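CARDB domain-containing protein (Pyrococcus furiosus, PDB 3IDU) is of unknown function, though its CARDB domain, the part described here, binds two manganese ions at one end of an immunoglobulin-like β-sandwich. Local coordinates at residues 14-19 and 101-106; 21-26 and 92-97; 34-39 and 79-84; 50-55 and 66-71. All blocks are in the same frame, centred on the assembly; numbering follows the deposited sequence.

Contact 1: 14-19 and 101-106; sequences FEFPDL and TVVELN. With MN (manganese (II) ion), chain C; MN (manganese (II) ion), chain D.
A two-manganese site at one end of the immunoglobulin-like β-sandwich joins the loop 14-19, which leads into strand 19-24, to the loop 101-106. V102 gives its backbone O to the chain D manganese at 2.4 Å, while its CG1, anti to the backbone N, meets CG of P17. V103 lays CG1 alongside the ring of F16, and its carbonyl O rests against CD of P17. E104 has the length and the two oxygens needed to bridge the metals: OE1 binds the chain C manganese and OE2 the chain D manganese, the latter at 2.2 Å. E104 OE1 also takes the N-H of L19 at 2.9 Å from above the carboxylate plane, 51° out of it; so gripped, the acid is probably fully ionised. L19 crosses E104 at about a right angle, its CB 3.4 Å from OE1, and hands its own carbonyl O to the chain C ion. An alanine here would remove CG and both methyls, and would probably loosen the packing on V102 and uncover one side of the E104 carboxylate. L105 N donates to P17 O at 3.1 Å, nearly along the C=O axis, and L105 CD2 presses on F16 CB. N106 contributes its main-chain O to the chain C ion, which N109 and N110 complete. Beside it D18, CG anti to the backbone N, reaches that ion with OD1 at 2.3 Å.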
loop_
_atom_site.group_PDB
_atom_site.type_symbol
_atom_site.label_atom_id
_atom_site.label_comp_id
_atom_site.label_asym_id
_atom_site.label_seq_id
_atom_site.Cartn_x
_atom_site.Cartn_y
_atom_site.Cartn_z
ATOM N N PHE A 14 1.887 -21.351 -7.813
ATOM C CA PHE A 14 2.106 -21.286 -6.374
ATOM C C PHE A 14 3.595 -21.298 -6.072
ATOM O O PHE A 14 4.002 -21.431 -4.922
ATOM C CB PHE A 14 1.437 -22.476 -5.684
ATOM C CG PHE A 14 -0.059 -22.406 -5.677
ATOM C CD1 PHE A 14 -0.715 -21.441 -4.920
ATOM C CD2 PHE A 14 -0.816 -23.298 -6.431
ATOM C CE1 PHE A 14 -2.104 -21.363 -4.911
ATOM C CE2 PHE A 14 -2.206 -23.229 -6.431
ATOM C CZ PHE A 14 -2.851 -22.258 -5.668
ATOM N N GLU A 15 4.405 -21.149 -7.109
ATOM C CA GLU A 15 5.846 -21.167 -6.927
ATOM C C GLU A 15 6.460 -19.797 -6.679
ATOM O O GLU A 15 7.674 -19.687 -6.525
ATOM C CB GLU A 15 6.513 -21.820 -8.140
ATOM C CG GLU A 15 6.052 -23.245 -8.413
ATOM C CD GLU A 15 6.232 -24.154 -7.215
ATOM O OE1 GLU A 15 7.329 -24.144 -6.613
ATOM O OE2 GLU A 15 5.279 -24.886 -6.875
ATOM N N PHE A 16 5.637 -18.751 -6.635
ATOM C CA PHE A 16 6.156 -17.399 -6.400
ATOM C C PHE A 16 5.245 -16.529 -5.564
ATOM O O PHE A 16 4.025 -16.676 -5.599
ATOM C CB PHE A 16 6.351 -16.628 -7.710
ATOM C CG PHE A 16 7.258 -17.290 -8.692
ATOM C CD1 PHE A 16 6.760 -18.217 -9.601
ATOM C CD2 PHE A 16 8.605 -16.961 -8.734
ATOM C CE1 PHE A 16 7.593 -18.806 -10.545
ATOM C CE2 PHE A 16 9.448 -17.542 -9.671
ATOM C CZ PHE A 16 8.942 -18.468 -10.583
ATOM N N PRO A 17 5.828 -15.601 -4.797
ATOM C CA PRO A 17 4.941 -14.747 -4.014
ATOM C C PRO A 17 4.532 -13.630 -4.979
ATOM O O PRO A 17 5.032 -13.572 -6.102
ATOM C CB PRO A 17 5.852 -14.237 -2.889
ATOM C CG PRO A 17 7.197 -14.160 -3.550
ATOM C CD PRO A 17 7.239 -15.426 -4.404
ATOM N N ASP A 18 3.593 -12.786 -4.574
ATOM C CA ASP A 18 3.220 -11.635 -5.390
ATOM C C ASP A 18 2.655 -10.586 -4.466
ATOM O O ASP A 18 1.515 -10.669 -4.014
ATOM C CB ASP A 18 2.192 -11.940 -6.486
ATOM C CG ASP A 18 1.953 -10.724 -7.385
ATOM O OD1 ASP A 18 2.669 -9.718 -7.196
ATOM O OD2 ASP A 18 1.072 -10.757 -8.272
ATOM N N LEU A 19 3.485 -9.600 -4.186
ATOM C CA LEU A 19 3.121 -8.516 -3.306
ATOM C C LEU A 19 2.331 -7.445 -4.032
ATOM O O LEU A 19 2.637 -7.097 -5.165
ATOM C CB LEU A 19 4.393 -7.909 -2.729
ATOM C CG LEU A 19 5.233 -8.895 -1.924
ATOM C CD1 LEU A 19 6.641 -8.353 -1.728
ATOM C CD2 LEU A 19 4.557 -9.141 -0.582
ATOM N N THR A 101 13.665 -6.745 -3.923
ATOM C CA THR A 101 14.543 -7.781 -3.402
ATOM C C THR A 101 13.773 -9.101 -3.337
ATOM O O THR A 101 14.305 -10.123 -2.905
ATOM C CB THR A 101 15.066 -7.406 -1.998
ATOM O OG1 THR A 101 13.963 -7.097 -1.138
ATOM C CG2 THR A 101 15.987 -6.192 -2.083
ATOM N N VAL A 102 12.517 -9.072 -3.781
ATOM C CA VAL A 102 11.668 -10.261 -3.784
ATOM C C VAL A 102 11.186 -10.567 -5.201
ATOM O O VAL A 102 10.524 -9.739 -5.815
ATOM C CB VAL A 102 10.420 -10.068 -2.886
ATOM C CG1 VAL A 102 9.593 -11.343 -2.861
ATOM C CG2 VAL A 102 10.843 -9.677 -1.476
ATOM N N VAL A 103 11.534 -11.743 -5.723
ATOM C CA VAL A 103 11.093 -12.132 -7.066
ATOM C C VAL A 103 9.632 -12.531 -6.967
ATOM O O VAL A 103 9.290 -13.445 -6.227
ATOM C CB VAL A 103 11.919 -13.319 -7.611
ATOM C CG1 VAL A 103 11.337 -13.801 -8.947
ATOM C CG2 VAL A 103 13.366 -12.878 -7.810
ATOM N N GLU A 104 8.771 -11.841 -7.713
ATOM C CA GLU A 104 7.336 -12.112 -7.676
ATOM C C GLU A 104 6.754 -12.417 -9.042
ATOM O O GLU A 104 7.415 -12.280 -10.074
ATOM C CB GLU A 104 6.570 -10.902 -7.143
ATOM C CG GLU A 104 7.087 -10.283 -5.861
ATOM C CD GLU A 104 6.662 -8.829 -5.741
ATOM O OE1 GLU A 104 5.468 -8.538 -5.940
ATOM O OE2 GLU A 104 7.520 -7.973 -5.453
ATOM N N LEU A 105 5.483 -12.795 -9.025
ATOM C CA LEU A 105 4.745 -13.088 -10.244
ATOM C C LEU A 105 4.536 -11.793 -11.027
ATOM O O LEU A 105 4.371 -11.816 -12.246
ATOM C CB LEU A 105 3.378 -13.677 -9.899
ATOM C CG LEU A 105 3.349 -14.948 -9.054
ATOM C CD1 LEU A 105 1.922 -15.214 -8.599
ATOM C CD2 LEU A 105 3.886 -16.120 -9.865
ATOM N N ASN A 106 4.547 -10.665 -10.325
ATOM C CA ASN A 106 4.333 -9.371 -10.960
ATOM C C ASN A 106 5.025 -8.286 -10.134
ATOM O O ASN A 106 4.824 -8.195 -8.924
ATOM C CB ASN A 106 2.826 -9.100 -11.051
ATOM C CG ASN A 106 2.493 -7.846 -11.841
ATOM O OD1 ASN A 106 3.379 -7.090 -12.249
ATOM N ND2 ASN A 106 1.201 -7.616 -12.054
HETATM MN MN MN C . 3.730 -7.633 -7.047
HETATM MN MN MN D . 9.586 -7.607 -6.086
HETATM O O HOH W 1 9.414 -5.287 -6.262
#

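Contact 2: 21-26 and 92-97; sequences VEIKGP and INATVD. With MN (manganese (II) ion), chain D.
Strands 21-24 and 92-96 run in opposite senses, their N-to-C directions 149° apart, and come no closer than 6.9 Å between axes. That spacing is too wide for backbone pairing; the nearest CA atoms, those of V21 and T95, are 6.6 Å apart. Side chains bridge the gap, chiefly V21 and I23 from one strand and I92, A94 and V96 from the other.

V21 meets V96 with the two side chains sliding past each other in opposite directions. V21 CG1 lies 3.4 Å from V96 CG1, tighter than ordinary van der Waals contact. V96 CG1 sits in the crowded position between its backbone N and carbonyl carbon (chi1 60°). The other V21 methyl, CG2, rests over the A94 carbonyl O at 3.5 Å. This is the interior of the β-sandwich, where a strand of the three-stranded sheet faces one of the five-stranded sheet, so branched aliphatic residues suit it. I23 extends CD1 across the gap, 3.6 Å from I92 CG2 and equally near A94 CB. Alanine fits at that point because its single methyl lets I23 CG1 and CD1 both settle against it. The strand 111-118 flanks the same layer, with A112 beside V21 and F114 beside I23.

Just past strand 92-96 the chain leaves the core at D97, which turns with left-handed backbone angles. D97 OD2 binds the chain D manganese at 2.3 Å, with CG anti to the backbone N. Water 1, another ligand of that ion, donates to the D97 carbonyl O at 2.7 Å.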
loop_
_atom_site.group_PDB
_atom_site.type_symbol
_atom_site.label_atom_id
_atom_site.label_comp_id
_atom_site.label_asym_id
_atom_site.label_seq_id
_atom_site.Cartn_x
_atom_site.Cartn_y
_atom_site.Cartn_z
ATOM N N VAL A 21 -0.267 -3.685 -3.199
ATOM C CA VAL A 21 -0.683 -2.689 -2.218
ATOM C C VAL A 21 -1.866 -1.869 -2.716
ATOM O O VAL A 21 -2.025 -1.642 -3.917
ATOM C CB VAL A 21 0.459 -1.706 -1.876
ATOM C CG1 VAL A 21 1.551 -2.414 -1.106
ATOM C CG2 VAL A 21 1.011 -1.090 -3.152
ATOM N N GLU A 22 -2.689 -1.423 -1.772
ATOM C CA GLU A 22 -3.857 -0.610 -2.078
ATOM C C GLU A 22 -4.068 0.331 -0.898
ATOM O O GLU A 22 -3.866 -0.055 0.254
ATOM C CB GLU A 22 -5.099 -1.488 -2.251
ATOM C CG GLU A 22 -6.150 -0.890 -3.172
ATOM C CD GLU A 22 -7.524 -1.510 -2.981
ATOM O OE1 GLU A 22 -7.601 -2.729 -2.735
ATOM O OE2 GLU A 22 -8.526 -0.776 -3.086
ATOM N N ILE A 23 -4.468 1.564 -1.186
ATOM C CA ILE A 23 -4.712 2.558 -0.143
ATOM C C ILE A 23 -6.213 2.792 -0.025
ATOM O O ILE A 23 -6.913 2.843 -1.034
ATOM C CB ILE A 23 -4.060 3.906 -0.496
ATOM C CG1 ILE A 23 -2.542 3.749 -0.597
ATOM C CG2 ILE A 23 -4.447 4.952 0.543
ATOM C CD1 ILE A 23 -1.884 4.830 -1.431
ATOM N N LYS A 24 -6.706 2.924 1.201
ATOM C CA LYS A 24 -8.125 3.187 1.422
ATOM C C LYS A 24 -8.297 4.261 2.485
ATOM O O LYS A 24 -7.607 4.257 3.502
ATOM C CB LYS A 24 -8.860 1.914 1.851
ATOM C CG LYS A 24 -8.896 0.841 0.785
ATOM C CD LYS A 24 -9.922 -0.229 1.105
ATOM C CE LYS A 24 -9.929 -1.299 0.026
ATOM N NZ LYS A 24 -11.005 -2.297 0.246
ATOM N N GLY A 25 -9.217 5.187 2.242
ATOM C CA GLY A 25 -9.456 6.257 3.193
ATOM C C GLY A 25 -10.193 7.411 2.540
ATOM O O GLY A 25 -10.547 7.323 1.369
ATOM N N PRO A 26 -10.433 8.515 3.266
ATOM C CA PRO A 26 -11.142 9.667 2.697
ATOM C C PRO A 26 -10.401 10.332 1.543
ATOM O O PRO A 26 -9.203 10.603 1.630
ATOM C CB PRO A 26 -11.301 10.596 3.897
ATOM C CG PRO A 26 -10.065 10.314 4.693
ATOM C CD PRO A 26 -9.997 8.799 4.644
ATOM N N ILE A 92 -1.193 10.451 -2.685
ATOM C CA ILE A 92 -0.619 9.494 -1.745
ATOM C C ILE A 92 -0.163 8.274 -2.538
ATOM O O ILE A 92 -0.913 7.746 -3.358
ATOM C CB ILE A 92 -1.653 9.019 -0.679
ATOM C CG1 ILE A 92 -2.072 10.182 0.228
ATOM C CG2 ILE A 92 -1.032 7.946 0.213
ATOM C CD1 ILE A 92 -2.737 11.328 -0.482
ATOM N N ASN A 93 1.073 7.845 -2.308
ATOM C CA ASN A 93 1.603 6.672 -2.977
ATOM C C ASN A 93 1.992 5.666 -1.915
ATOM O O ASN A 93 2.446 6.033 -0.834
ATOM C CB ASN A 93 2.850 7.000 -3.816
ATOM C CG ASN A 93 2.516 7.630 -5.159
ATOM O OD1 ASN A 93 2.890 8.769 -5.430
ATOM N ND2 ASN A 93 1.815 6.886 -6.007
ATOM N N ALA A 94 1.794 4.390 -2.222
ATOM C CA ALA A 94 2.165 3.327 -1.309
ATOM C C ALA A 94 2.945 2.333 -2.152
ATOM O O ALA A 94 2.562 2.035 -3.283
ATOM C CB ALA A 94 0.927 2.673 -0.716
ATOM N N THR A 95 4.057 1.843 -1.621
ATOM C CA THR A 95 4.865 0.885 -2.360
ATOM C C THR A 95 5.265 -0.286 -1.482
ATOM O O THR A 95 5.390 -0.151 -0.264
ATOM C CB THR A 95 6.169 1.521 -2.890
ATOM O OG1 THR A 95 7.055 1.783 -1.792
ATOM C CG2 THR A 95 5.873 2.831 -3.610
ATOM N N VAL A 96 5.463 -1.438 -2.107
ATOM C CA VAL A 96 5.905 -2.615 -1.381
ATOM C C VAL A 96 7.058 -3.204 -2.193
ATOM O O VAL A 96 7.004 -3.265 -3.420
ATOM C CB VAL A 96 4.751 -3.625 -1.164
ATOM C CG1 VAL A 96 4.181 -4.084 -2.497
ATOM C CG2 VAL A 96 5.252 -4.811 -0.352
ATOM N N ASP A 97 8.110 -3.609 -1.487
ATOM C CA ASP A 97 9.325 -4.130 -2.101
ATOM C C ASP A 97 9.815 -3.192 -3.193
ATOM O O ASP A 97 10.133 -3.620 -4.302
ATOM C CB ASP A 97 9.139 -5.526 -2.696
ATOM C CG ASP A 97 10.460 -6.122 -3.158
ATOM O OD1 ASP A 97 11.486 -5.808 -2.519
ATOM O OD2 ASP A 97 10.485 -6.901 -4.134
HETATM MN MN MN D . 9.586 -7.607 -6.086
HETATM O O HOH W 1 9.414 -5.287 -6.262
#

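Contact 3: 34-39 and 79-84; sequences LAEYEV and TFNWTP
Backbone N-H and C=O groups satisfy one another in an antiparallel ladder. W82 N gives the shortest bond, 2.8 Å to A35 O in the carbonyl plane, whereas A35 N returns to W82 O from 46° above that carbonyl's plane. Two residues on, past the non-hydrogen-bonded pair E36-N81, Y37 N points nearly straight along the C=O axis of F80 O at 3.1 Å, but the return bond from F80 N to Y37 O is weak. Two carbonyls find outside donors: T79 O takes K64 NZ and N81 O takes Y63 OH. The buried phenol of Y37 bonds through OH to P26 O.

These are the strands 35-43 and 75-82 of the three-stranded sheet, and Y37, F80 and W82 line its face toward the sandwich core. Y37 CB sits over the F80 ring, 3.7 Å from its centroid, in a CH-pi contact, while V39 CG2 meets the edge. The crowded first torsion of F80 (chi1 69°) swings the ring toward these neighbours. An alanine here would remove the ring and would probably leave Y37 CB and V39 CG2 less firmly packed. W82 receives P84 CG over one ring face, 3.5 Å above the plane, and Y37 CE1 at its edge.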
loop_
_atom_site.group_PDB
_atom_site.type_symbol
_atom_site.label_atom_id
_atom_site.label_comp_id
_atom_site.label_asym_id
_atom_site.label_seq_id
_atom_site.Cartn_x
_atom_site.Cartn_y
_atom_site.Cartn_z
ATOM N N LEU A 34 -7.846 15.366 11.690
ATOM C CA LEU A 34 -7.301 14.015 11.748
ATOM C C LEU A 34 -7.970 13.102 10.728
ATOM O O LEU A 34 -9.192 12.960 10.719
ATOM C CB LEU A 34 -7.490 13.430 13.151
ATOM C CG LEU A 34 -7.009 11.991 13.365
ATOM C CD1 LEU A 34 -5.504 11.920 13.165
ATOM C CD2 LEU A 34 -7.383 11.523 14.764
ATOM N N ALA A 35 -7.164 12.487 9.869
ATOM C CA ALA A 35 -7.678 11.577 8.853
ATOM C C ALA A 35 -6.989 10.223 9.006
ATOM O O ALA A 35 -5.774 10.152 9.198
ATOM C CB ALA A 35 -7.430 12.146 7.460
ATOM N N GLU A 36 -7.768 9.150 8.919
ATOM C CA GLU A 36 -7.223 7.805 9.060
ATOM C C GLU A 36 -7.253 7.044 7.739
ATOM O O GLU A 36 -8.299 6.929 7.100
ATOM C CB GLU A 36 -8.011 7.035 10.127
ATOM C CG GLU A 36 -8.006 7.708 11.498
ATOM C CD GLU A 36 -8.831 6.962 12.534
ATOM O OE1 GLU A 36 -8.901 7.434 13.689
ATOM O OE2 GLU A 36 -9.410 5.909 12.196
ATOM N N TYR A 37 -6.095 6.531 7.331
ATOM C CA TYR A 37 -5.994 5.775 6.088
ATOM C C TYR A 37 -5.532 4.358 6.354
ATOM O O TYR A 37 -4.969 4.067 7.405
ATOM C CB TYR A 37 -5.016 6.442 5.118
ATOM C CG TYR A 37 -5.505 7.756 4.560
ATOM C CD1 TYR A 37 -5.364 8.942 5.280
ATOM C CD2 TYR A 37 -6.140 7.808 3.321
ATOM C CE1 TYR A 37 -5.847 10.152 4.774
ATOM C CE2 TYR A 37 -6.626 9.006 2.809
ATOM C CZ TYR A 37 -6.478 10.173 3.539
ATOM O OH TYR A 37 -6.972 11.354 3.036
ATOM N N GLU A 38 -5.780 3.471 5.398
ATOM C CA GLU A 38 -5.362 2.087 5.544
ATOM C C GLU A 38 -4.595 1.635 4.316
ATOM O O GLU A 38 -4.985 1.917 3.182
ATOM C CB GLU A 38 -6.570 1.166 5.741
ATOM C CG GLU A 38 -7.486 1.561 6.887
ATOM C CD GLU A 38 -8.563 0.527 7.145
ATOM O OE1 GLU A 38 -9.212 0.087 6.172
ATOM O OE2 GLU A 38 -8.768 0.160 8.321
ATOM N N VAL A 39 -3.490 0.942 4.553
ATOM C CA VAL A 39 -2.689 0.411 3.467
ATOM C C VAL A 39 -2.910 -1.096 3.512
ATOM O O VAL A 39 -2.569 -1.748 4.495
ATOM C CB VAL A 39 -1.191 0.725 3.658
ATOM C CG1 VAL A 39 -0.388 0.099 2.527
ATOM C CG2 VAL A 39 -0.975 2.243 3.680
ATOM N N THR A 79 -2.042 0.893 9.139
ATOM C CA THR A 79 -2.738 2.156 9.286
ATOM C C THR A 79 -1.795 3.308 9.565
ATOM O O THR A 79 -0.673 3.115 10.033
ATOM C CB THR A 79 -3.763 2.093 10.430
ATOM O OG1 THR A 79 -3.079 1.832 11.661
ATOM C CG2 THR A 79 -4.781 0.994 10.173
ATOM N N PHE A 80 -2.258 4.508 9.255
ATOM C CA PHE A 80 -1.488 5.714 9.513
ATOM C C PHE A 80 -2.443 6.894 9.527
ATOM O O PHE A 80 -3.382 6.959 8.728
ATOM C CB PHE A 80 -0.384 5.920 8.459
ATOM C CG PHE A 80 -0.893 6.272 7.086
ATOM C CD1 PHE A 80 -1.201 5.274 6.164
ATOM C CD2 PHE A 80 -1.050 7.606 6.709
ATOM C CE1 PHE A 80 -1.654 5.599 4.884
ATOM C CE2 PHE A 80 -1.503 7.943 5.433
ATOM C CZ PHE A 80 -1.805 6.937 4.518
ATOM N N ASN A 81 -2.219 7.814 10.457
ATOM C CA ASN A 81 -3.062 8.995 10.556
ATOM C C ASN A 81 -2.359 10.157 9.879
ATOM O O ASN A 81 -1.131 10.213 9.835
ATOM C CB ASN A 81 -3.337 9.349 12.020
ATOM C CG ASN A 81 -3.970 8.203 12.790
ATOM O OD1 ASN A 81 -4.797 7.458 12.257
ATOM N ND2 ASN A 81 -3.593 8.068 14.058
ATOM N N TRP A 82 -3.146 11.081 9.345
ATOM C CA TRP A 82 -2.596 12.247 8.677
ATOM C C TRP A 82 -3.455 13.478 8.925
ATOM O O TRP A 82 -4.642 13.502 8.591
ATOM C CB TRP A 82 -2.479 11.994 7.174
ATOM C CG TRP A 82 -1.956 13.175 6.408
ATOM C CD1 TRP A 82 -0.914 13.988 6.761
ATOM C CD2 TRP A 82 -2.414 13.642 5.135
ATOM N NE1 TRP A 82 -0.695 14.931 5.784
ATOM C CE2 TRP A 82 -1.602 14.743 4.775
ATOM C CE3 TRP A 82 -3.433 13.240 4.263
ATOM C CZ2 TRP A 82 -1.776 15.442 3.578
ATOM C CZ3 TRP A 82 -3.607 13.934 3.070
ATOM C CH2 TRP A 82 -2.779 15.026 2.740
ATOM N N THR A 83 -2.840 14.497 9.514
ATOM C CA THR A 83 -3.526 15.746 9.805
ATOM C C THR A 83 -2.914 16.839 8.936
ATOM O O THR A 83 -1.904 17.442 9.309
ATOM C CB THR A 83 -3.366 16.136 11.286
ATOM O OG1 THR A 83 -3.744 15.029 12.116
ATOM C CG2 THR A 83 -4.251 17.329 11.615
ATOM N N PRO A 84 -3.507 17.093 7.755
ATOM C CA PRO A 84 -3.042 18.111 6.806
ATOM C C PRO A 84 -2.978 19.497 7.436
ATOM O O PRO A 84 -3.807 19.838 8.281
ATOM C CB PRO A 84 -4.089 18.055 5.694
ATOM C CG PRO A 84 -4.548 16.648 5.729
ATOM C CD PRO A 84 -4.661 16.361 7.204
#

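Contact 4: 50-55 and 66-71; sequences PSTKVR and WTVSLG
Four main-chain hydrogen bonds tie this β-hairpin, formed by strands 49-58 and 61-70. T52 and V68 exchange two, T52 N to V68 O at 3.0 Å and V68 N back to T52 O, each donor lying nearly along the C=O axis it meets. V54 and W66 exchange the other two: V54 N to W66 O is almost straight at 173°, and W66 N reaches V54 O in the carbonyl plane. Between them K53 and T67 form a non-hydrogen-bonded pair, whose CA-H groups lean on carbonyls of neighbouring residues, K53 CA on W66 O at 3.4 Å and T67 CA on T52 O.

The apolar contacts gather beside V54. Its CG2 lies 4.0 Å from V68 CG2, and its CG1 approaches CE3 of the W66 indole, whose edge also meets V54 O in plane. β-Branched valine and threonine suit the extended backbone, while W66 is broad enough to span from this edge strand to the facing sheet. K53 and T67 project from the other face, where polar ends are easily accommodated.

Strand 49-58 is flanked on its far side by strand 88-96, through backbone bonds of K53 with D97 and R55 with T95. Across the sandwich, L78 and F80 of strand 75-82 receive W66, and V39 of strand 35-43 meets V54.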
loop_
_atom_site.group_PDB
_atom_site.type_symbol
_atom_site.label_atom_id
_atom_site.label_comp_id
_atom_site.label_asym_id
_atom_site.label_seq_id
_atom_site.Cartn_x
_atom_site.Cartn_y
_atom_site.Cartn_z
ATOM N N PRO A 50 9.027 -13.531 4.205
ATOM C CA PRO A 50 9.474 -13.296 5.581
ATOM C C PRO A 50 9.667 -11.831 5.937
ATOM O O PRO A 50 9.406 -11.419 7.069
ATOM C CB PRO A 50 10.782 -14.083 5.656
ATOM C CG PRO A 50 10.545 -15.216 4.707
ATOM C CD PRO A 50 9.878 -14.530 3.536
ATOM N N SER A 51 10.117 -11.036 4.973
ATOM C CA SER A 51 10.356 -9.625 5.236
ATOM C C SER A 51 10.412 -8.754 3.988
ATOM O O SER A 51 11.138 -9.052 3.045
ATOM C CB SER A 51 11.673 -9.457 6.005
ATOM O OG SER A 51 11.876 -8.100 6.378
ATOM N N THR A 52 9.630 -7.681 3.986
ATOM C CA THR A 52 9.637 -6.735 2.883
ATOM C C THR A 52 9.231 -5.378 3.428
ATOM O O THR A 52 8.575 -5.278 4.469
ATOM C CB THR A 52 8.685 -7.133 1.734
ATOM O OG1 THR A 52 8.932 -6.283 0.602
ATOM C CG2 THR A 52 7.235 -6.980 2.154
ATOM N N LYS A 53 9.637 -4.328 2.729
ATOM C CA LYS A 53 9.333 -2.981 3.172
ATOM C C LYS A 53 8.137 -2.357 2.466
ATOM O O LYS A 53 7.951 -2.515 1.259
ATOM C CB LYS A 53 10.567 -2.091 2.986
ATOM C CG LYS A 53 11.794 -2.558 3.772
ATOM C CD LYS A 53 12.974 -1.614 3.587
ATOM C CE LYS A 53 14.185 -2.054 4.403
ATOM N NZ LYS A 53 15.355 -1.141 4.226
ATOM N N VAL A 54 7.325 -1.655 3.243
ATOM C CA VAL A 54 6.166 -0.956 2.718
ATOM C C VAL A 54 6.423 0.514 3.051
ATOM O O VAL A 54 6.883 0.842 4.151
ATOM C CB VAL A 54 4.854 -1.429 3.396
ATOM C CG1 VAL A 54 3.669 -0.622 2.872
ATOM C CG2 VAL A 54 4.640 -2.912 3.120
ATOM N N ARG A 55 6.144 1.389 2.094
ATOM C CA ARG A 55 6.365 2.809 2.280
ATOM C C ARG A 55 5.180 3.616 1.778
ATOM O O ARG A 55 4.531 3.252 0.792
ATOM C CB ARG A 55 7.633 3.253 1.530
ATOM C CG ARG A 55 8.921 2.516 1.923
ATOM C CD ARG A 55 10.117 3.033 1.120
ATOM N NE ARG A 55 11.396 2.405 1.468
ATOM C CZ ARG A 55 11.791 1.200 1.061
ATOM N NH1 ARG A 55 11.009 0.463 0.285
ATOM N NH2 ARG A 55 12.985 0.737 1.412
ATOM N N TRP A 66 7.116 0.729 6.992
ATOM C CA TRP A 66 6.818 -0.498 7.721
ATOM C C TRP A 66 7.679 -1.618 7.167
ATOM O O TRP A 66 8.105 -1.584 6.014
ATOM C CB TRP A 66 5.372 -0.932 7.497
ATOM C CG TRP A 66 4.304 -0.039 8.013
ATOM C CD1 TRP A 66 3.633 -0.168 9.194
ATOM C CD2 TRP A 66 3.693 1.050 7.321
ATOM N NE1 TRP A 66 2.631 0.765 9.275
ATOM C CE2 TRP A 66 2.647 1.530 8.138
ATOM C CE3 TRP A 66 3.925 1.669 6.084
ATOM C CZ2 TRP A 66 1.828 2.597 7.760
ATOM C CZ3 TRP A 66 3.114 2.727 5.707
ATOM C CH2 TRP A 66 2.077 3.182 6.545
ATOM N N THR A 67 7.905 -2.623 7.999
ATOM C CA THR A 67 8.644 -3.812 7.606
ATOM C C THR A 67 7.652 -4.912 7.957
ATOM O O THR A 67 7.348 -5.114 9.134
ATOM C CB THR A 67 9.929 -3.980 8.445
ATOM O OG1 THR A 67 10.900 -3.011 8.035
ATOM C CG2 THR A 67 10.507 -5.377 8.277
ATOM N N VAL A 68 7.124 -5.611 6.955
ATOM C CA VAL A 68 6.142 -6.649 7.242
ATOM C C VAL A 68 6.461 -8.002 6.638
ATOM O O VAL A 68 7.321 -8.127 5.768
ATOM C CB VAL A 68 4.729 -6.248 6.756
ATOM C CG1 VAL A 68 4.358 -4.883 7.302
ATOM C CG2 VAL A 68 4.672 -6.265 5.243
ATOM N N SER A 69 5.763 -9.016 7.138
ATOM C CA SER A 69 5.911 -10.368 6.642
ATOM C C SER A 69 4.532 -10.771 6.158
ATOM O O SER A 69 3.523 -10.303 6.689
ATOM C CB SER A 69 6.367 -11.317 7.753
ATOM O OG SER A 69 5.404 -11.373 8.790
ATOM N N LEU A 70 4.476 -11.615 5.132
ATOM C CA LEU A 70 3.197 -12.068 4.602
ATOM C C LEU A 70 3.294 -13.489 4.105
ATOM O O LEU A 70 4.075 -13.791 3.201
ATOM C CB LEU A 70 2.734 -11.174 3.450
ATOM C CG LEU A 70 2.298 -9.753 3.802
ATOM C CD1 LEU A 70 2.188 -8.946 2.511
ATOM C CD2 LEU A 70 0.978 -9.769 4.550
ATOM N N GLY A 71 2.502 -14.362 4.708
ATOM C CA GLY A 71 2.499 -15.746 4.287
ATOM C C GLY A 71 1.746 -15.850 2.977
ATOM O O GLY A 71 1.205 -14.856 2.484
#

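From the N terminus the chain passes 14-19 and then 21-26, and their partners follow in reverse order near the far end. Contact 1 therefore closes the longest loop, contact 2 lies within it, contact 3 within contact 2 and contact 4 within contact 3, so all four nest and none cross. Contact 4 is the innermost hairpin of the five-stranded sheet, contact 3 pairs two strands of the three-stranded sheet, and contact 2 packs one sheet on the other. Contacts 1 and 2 share the chain D manganese and water 1. Contacts 1 and 3 lie on opposite sides of the chain's centre, about 29 Å apart between contact centres.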